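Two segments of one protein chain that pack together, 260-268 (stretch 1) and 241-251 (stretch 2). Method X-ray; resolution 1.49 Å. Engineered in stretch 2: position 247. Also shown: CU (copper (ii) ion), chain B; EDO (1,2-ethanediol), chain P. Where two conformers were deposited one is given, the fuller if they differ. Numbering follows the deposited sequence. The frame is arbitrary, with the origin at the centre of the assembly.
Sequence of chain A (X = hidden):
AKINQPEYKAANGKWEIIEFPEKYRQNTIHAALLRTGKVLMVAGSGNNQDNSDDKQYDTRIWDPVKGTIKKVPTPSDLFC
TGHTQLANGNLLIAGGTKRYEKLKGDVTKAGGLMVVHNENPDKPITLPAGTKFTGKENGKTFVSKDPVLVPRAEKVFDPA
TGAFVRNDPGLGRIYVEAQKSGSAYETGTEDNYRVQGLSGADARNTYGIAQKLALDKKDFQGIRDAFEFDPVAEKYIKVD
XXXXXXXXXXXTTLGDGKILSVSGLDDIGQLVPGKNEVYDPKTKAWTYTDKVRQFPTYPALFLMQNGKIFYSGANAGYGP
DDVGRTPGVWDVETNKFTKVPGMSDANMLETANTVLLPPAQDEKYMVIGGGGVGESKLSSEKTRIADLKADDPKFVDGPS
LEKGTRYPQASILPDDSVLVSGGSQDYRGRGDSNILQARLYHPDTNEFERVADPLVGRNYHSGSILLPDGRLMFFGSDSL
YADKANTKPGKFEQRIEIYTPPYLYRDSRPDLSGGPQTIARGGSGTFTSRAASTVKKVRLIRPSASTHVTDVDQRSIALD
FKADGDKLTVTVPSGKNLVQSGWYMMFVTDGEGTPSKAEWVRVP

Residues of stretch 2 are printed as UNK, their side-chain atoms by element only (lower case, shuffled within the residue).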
# COMPACT_ATOMS: atom_id res chain seq x y z
N LEU A 260 -2.86 -14.38 1.39
CA LEU A 260 -1.90 -14.28 2.45
C LEU A 260 -1.98 -12.90 3.10
O LEU A 260 -1.90 -11.89 2.40
CB LEU A 260 -0.52 -14.56 1.89
CG LEU A 260 0.65 -14.52 2.88
CD1 LEU A 260 0.65 -15.68 3.83
CD2 LEU A 260 1.93 -14.52 2.09
N SER A 261 -2.04 -12.87 4.41
CA SER A 261 -1.98 -11.62 5.19
C SER A 261 -0.67 -11.58 5.97
O SER A 261 -0.34 -12.53 6.69
CB SER A 261 -3.15 -11.54 6.10
OG SER A 261 -3.07 -10.35 6.83
N VAL A 262 0.07 -10.49 5.75
CA VAL A 262 1.41 -10.31 6.27
C VAL A 262 1.54 -9.00 7.00
O VAL A 262 1.13 -7.94 6.51
CB VAL A 262 2.43 -10.35 5.12
CG1 VAL A 262 3.86 -10.23 5.59
CG2 VAL A 262 2.27 -11.67 4.38
N SER A 263 2.20 -9.10 8.15
CA SER A 263 2.63 -7.93 8.91
C SER A 263 1.47 -7.16 9.50
O SER A 263 0.39 -7.71 9.73
CB SER A 263 3.61 -7.06 8.09
OG SER A 263 4.29 -6.14 8.98
N GLY A 264 1.70 -5.90 9.84
CA GLY A 264 0.78 -5.05 10.54
C GLY A 264 1.20 -4.81 11.99
O GLY A 264 2.11 -5.45 12.50
N LEU A 265 0.59 -3.82 12.58
CA LEU A 265 0.74 -3.54 14.00
C LEU A 265 -0.36 -4.22 14.75
O LEU A 265 -1.53 -4.15 14.38
CB LEU A 265 0.71 -2.04 14.26
CG LEU A 265 1.74 -1.22 13.48
CD1 LEU A 265 1.54 0.26 13.82
CD2 LEU A 265 3.13 -1.65 13.86
N ASP A 266 -0.00 -4.78 15.90
CA ASP A 266 -0.95 -5.48 16.74
C ASP A 266 -1.79 -4.55 17.62
O ASP A 266 -1.79 -3.35 17.47
CB ASP A 266 -0.18 -6.54 17.52
CG ASP A 266 0.47 -6.01 18.77
OD1 ASP A 266 0.36 -4.80 19.12
OD2 ASP A 266 1.09 -6.86 19.44
N ASP A 267 -2.54 -5.14 18.56
CA ASP A 267 -3.58 -4.39 19.26
C ASP A 267 -3.03 -3.44 20.32
O ASP A 267 -3.79 -2.67 20.88
CB ASP A 267 -4.65 -5.31 19.84
CG ASP A 267 -4.16 -6.19 20.97
OD1 ASP A 267 -2.99 -6.11 21.42
OD2 ASP A 267 -5.01 -6.98 21.42
N ILE A 268 -1.73 -3.50 20.59
CA ILE A 268 -1.08 -2.45 21.40
C ILE A 268 0.02 -1.72 20.66
O ILE A 268 0.82 -1.02 21.26
CB ILE A 268 -0.64 -2.98 22.78
CG1 ILE A 268 0.44 -4.05 22.63
CG2 ILE A 268 -1.85 -3.49 23.55
CD1 ILE A 268 1.12 -4.39 23.94
N UNK A 241 -12.86 -13.05 11.47
CA UNK A 241 -11.72 -12.18 11.75
C UNK A 241 -10.40 -12.94 11.63
O UNK A 241 -10.34 -14.16 11.77
c UNK A 241 -13.59 -13.39 12.73
c UNK A 241 -12.66 -12.96 13.82
c UNK A 241 -11.95 -11.78 13.19
N UNK A 242 -9.33 -12.20 11.34
CA UNK A 242 -8.00 -12.75 11.41
C UNK A 242 -7.66 -13.20 12.84
O UNK A 242 -8.26 -12.72 13.81
c UNK A 242 -6.96 -11.72 10.96
c UNK A 242 -6.29 -8.76 10.01
s UNK A 242 -5.88 -10.16 8.98
c UNK A 242 -7.11 -11.36 9.53
N UNK A 243 -6.71 -14.11 12.95
CA UNK A 243 -6.17 -14.44 14.27
C UNK A 243 -5.42 -13.27 14.89
O UNK A 243 -5.54 -13.00 16.08
c UNK A 243 -7.22 -18.69 13.93
c UNK A 243 -5.99 -16.88 13.71
c UNK A 243 -6.20 -17.40 12.49
c UNK A 243 -5.27 -15.65 14.15
n UNK A 243 -6.95 -18.54 12.65
n UNK A 243 -6.64 -17.70 14.60
N UNK A 244 -4.61 -12.59 14.07
CA UNK A 244 -3.84 -11.44 14.51
C UNK A 244 -4.55 -10.13 14.22
O UNK A 244 -5.14 -9.95 13.17
o UNK A 244 -0.93 -13.77 16.04
c UNK A 244 -2.50 -11.40 13.80
o UNK A 244 -0.74 -11.57 16.04
c UNK A 244 -1.07 -12.65 15.48
c UNK A 244 -1.62 -12.60 14.06
N UNK A 245 -4.49 -9.20 15.17
CA UNK A 245 -4.87 -7.82 14.94
C UNK A 245 -3.78 -7.20 14.08
O UNK A 245 -2.59 -7.42 14.33
c UNK A 245 -4.98 -7.10 16.26
N UNK A 246 -4.18 -6.46 13.04
CA UNK A 246 -3.23 -5.89 12.10
C UNK A 246 -3.70 -4.55 11.60
O UNK A 246 -4.69 -4.46 10.90
c UNK A 246 -1.32 -11.10 10.28
n UNK A 246 -1.31 -12.40 10.57
c UNK A 246 -2.65 -8.26 11.20
c UNK A 246 -3.01 -6.81 10.88
c UNK A 246 -2.60 -9.02 9.87
n UNK A 246 -2.47 -10.44 10.12
n UNK A 246 -0.16 -10.52 10.11
N UNK A 247 -2.98 -3.49 11.97
CA UNK A 247 -3.02 -2.22 11.27
C UNK A 247 -1.92 -2.24 10.25
O UNK A 247 -0.75 -2.44 10.58
c UNK A 247 -2.82 -1.03 12.21
N UNK A 248 -2.28 -2.00 8.98
CA UNK A 248 -1.35 -1.91 7.84
C UNK A 248 -0.80 -3.27 7.36
O UNK A 248 0.38 -3.40 7.03
o UNK A 248 -0.68 4.51 8.56
c UNK A 248 -1.80 2.39 8.30
c UNK A 248 -0.40 0.45 8.25
c UNK A 248 -0.66 3.16 8.45
c UNK A 248 0.71 1.26 8.37
c UNK A 248 -0.17 -1.00 8.13
c UNK A 248 0.58 2.60 8.49
c UNK A 248 -1.67 1.02 8.19
N UNK A 249 -1.64 -4.30 7.27
CA UNK A 249 -1.17 -5.54 6.67
C UNK A 249 -1.19 -5.48 5.12
O UNK A 249 -1.98 -4.73 4.52
c UNK A 249 -2.19 -6.54 7.16
c UNK A 249 -3.45 -5.79 7.09
c UNK A 249 -3.09 -4.37 7.53
N UNK A 250 -0.34 -6.30 4.49
CA UNK A 250 -0.56 -6.60 3.08
C UNK A 250 -1.35 -7.87 2.95
O UNK A 250 -1.05 -8.85 3.62
c UNK A 250 0.77 -6.73 2.34
c UNK A 250 0.64 -7.36 0.96
o UNK A 250 1.27 -5.40 2.15
N UNK A 251 -2.35 -7.83 2.06
CA UNK A 251 -3.07 -9.02 1.62
C UNK A 251 -2.70 -9.28 0.18
O UNK A 251 -2.80 -8.37 -0.64
c UNK A 251 -6.74 -8.81 2.91
c UNK A 251 -5.24 -9.14 3.04
c UNK A 251 -4.57 -8.77 1.71
c UNK A 251 -4.65 -8.52 4.24
CU CU B . -1.71 5.53 7.10
C1 EDO P . -2.35 -3.38 0.90
O1 EDO P . -3.76 -3.12 0.78
C2 EDO P . -2.01 -4.61 0.14
O2 EDO P . -3.06 -5.52 0.50
O HOH W 1 -1.87 6.23 9.16

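Position 241 has three side-chain carbons that close a ring onto the backbone N. It lies out of reach of stretch 1. It is Pro-241.

Position 242 has an unbranched side chain of two carbons, a sulfur and a terminal carbon. The sulfur lies 3.5 Å from Ser-261 OG. A thioether in an unbranched chain means methionine, so this is Met-242.

Position 243 carries one carbon and then a five-membered ring of three carbons and two nitrogens. That is an imidazole, and it makes no contact with stretch 1. The residue is His-243.

Position 244 has three side-chain carbons, the third carrying two oxygens. This carboxylate stays beyond contact distance of stretch 1. The residue is Glu-244.

Position 245 has a single side-chain carbon, CB, directed toward stretch 1. The CB of position 245 lies 4.0 Å from Asp-267 CB. This is Ala-245. Its backbone O accepts a CA-H...O contact from Asp-266 CA at 3.5 Å.

Position 246 has three carbons, a nitrogen, then a carbon bearing two more nitrogens. One terminal nitrogen lies 2.9 Å from Ser-263 O. The guanidinium identifies Arg-246. NH1 donates a nearly straight hydrogen bond to that carbonyl, which sits at the edge of the group near its plane. Ser-261 OG lies over one face. Ser-261 OG is 3.3 Å from Arg-246 NE, but the angle is too poor for a hydrogen bond.

Position 247 again has one carbon, with CB 4.2 Å from Leu-265 CB. It is Ala-247, an engineered substitution for the natural tryptophan. Its backbone pairs with Leu-265 in both directions: Ala-247 N to Leu-265 O at 2.9 Å, and Leu-265 N to Ala-247 O at 2.8 Å.

Position 248 has one carbon and a six-membered carbon ring bearing an oxygen. The end of the side chain leads away from stretch 1, and its oxygen binds the copper ion. This is Tyr-248, with OH 2.1 Å from CU.

Position 249 has three carbons closing a ring onto its backbone N. Its CB is 3.8 Å from Ser-263 O. It is Pro-249, and its ring leaves no backbone N-H to donate.

Position 250 has one carbon carrying an oxygen and a carbon. The side chain lies on the same sheet face as Val-262. It is Thr-250. The backbones exchange two hydrogen bonds, Thr-250 N to Val-262 O at 3.0 Å and Val-262 N to Thr-250 O at 2.9 Å.

Position 251 has four carbons forked at the second. One terminal carbon approaches Ser-261 OG at 3.5 Å, on the same sheet face. It is Leu-251. Its N donates to EDO O2 at 2.9 Å.

The contact is chiefly a backbone one. Two antiparallel hydrogen-bonded pairs, Val-262 with Thr-250 and Leu-265 with Ala-247, fix the register. Arg-246 holds the segment between them through Ser-263 O. At Gly-264, an ideal CB would fall 2.7 Å from Arg-246 CB, a clash; glycine permits this close approach.

Stretch 2 (241-251) PMHEARAYPTL
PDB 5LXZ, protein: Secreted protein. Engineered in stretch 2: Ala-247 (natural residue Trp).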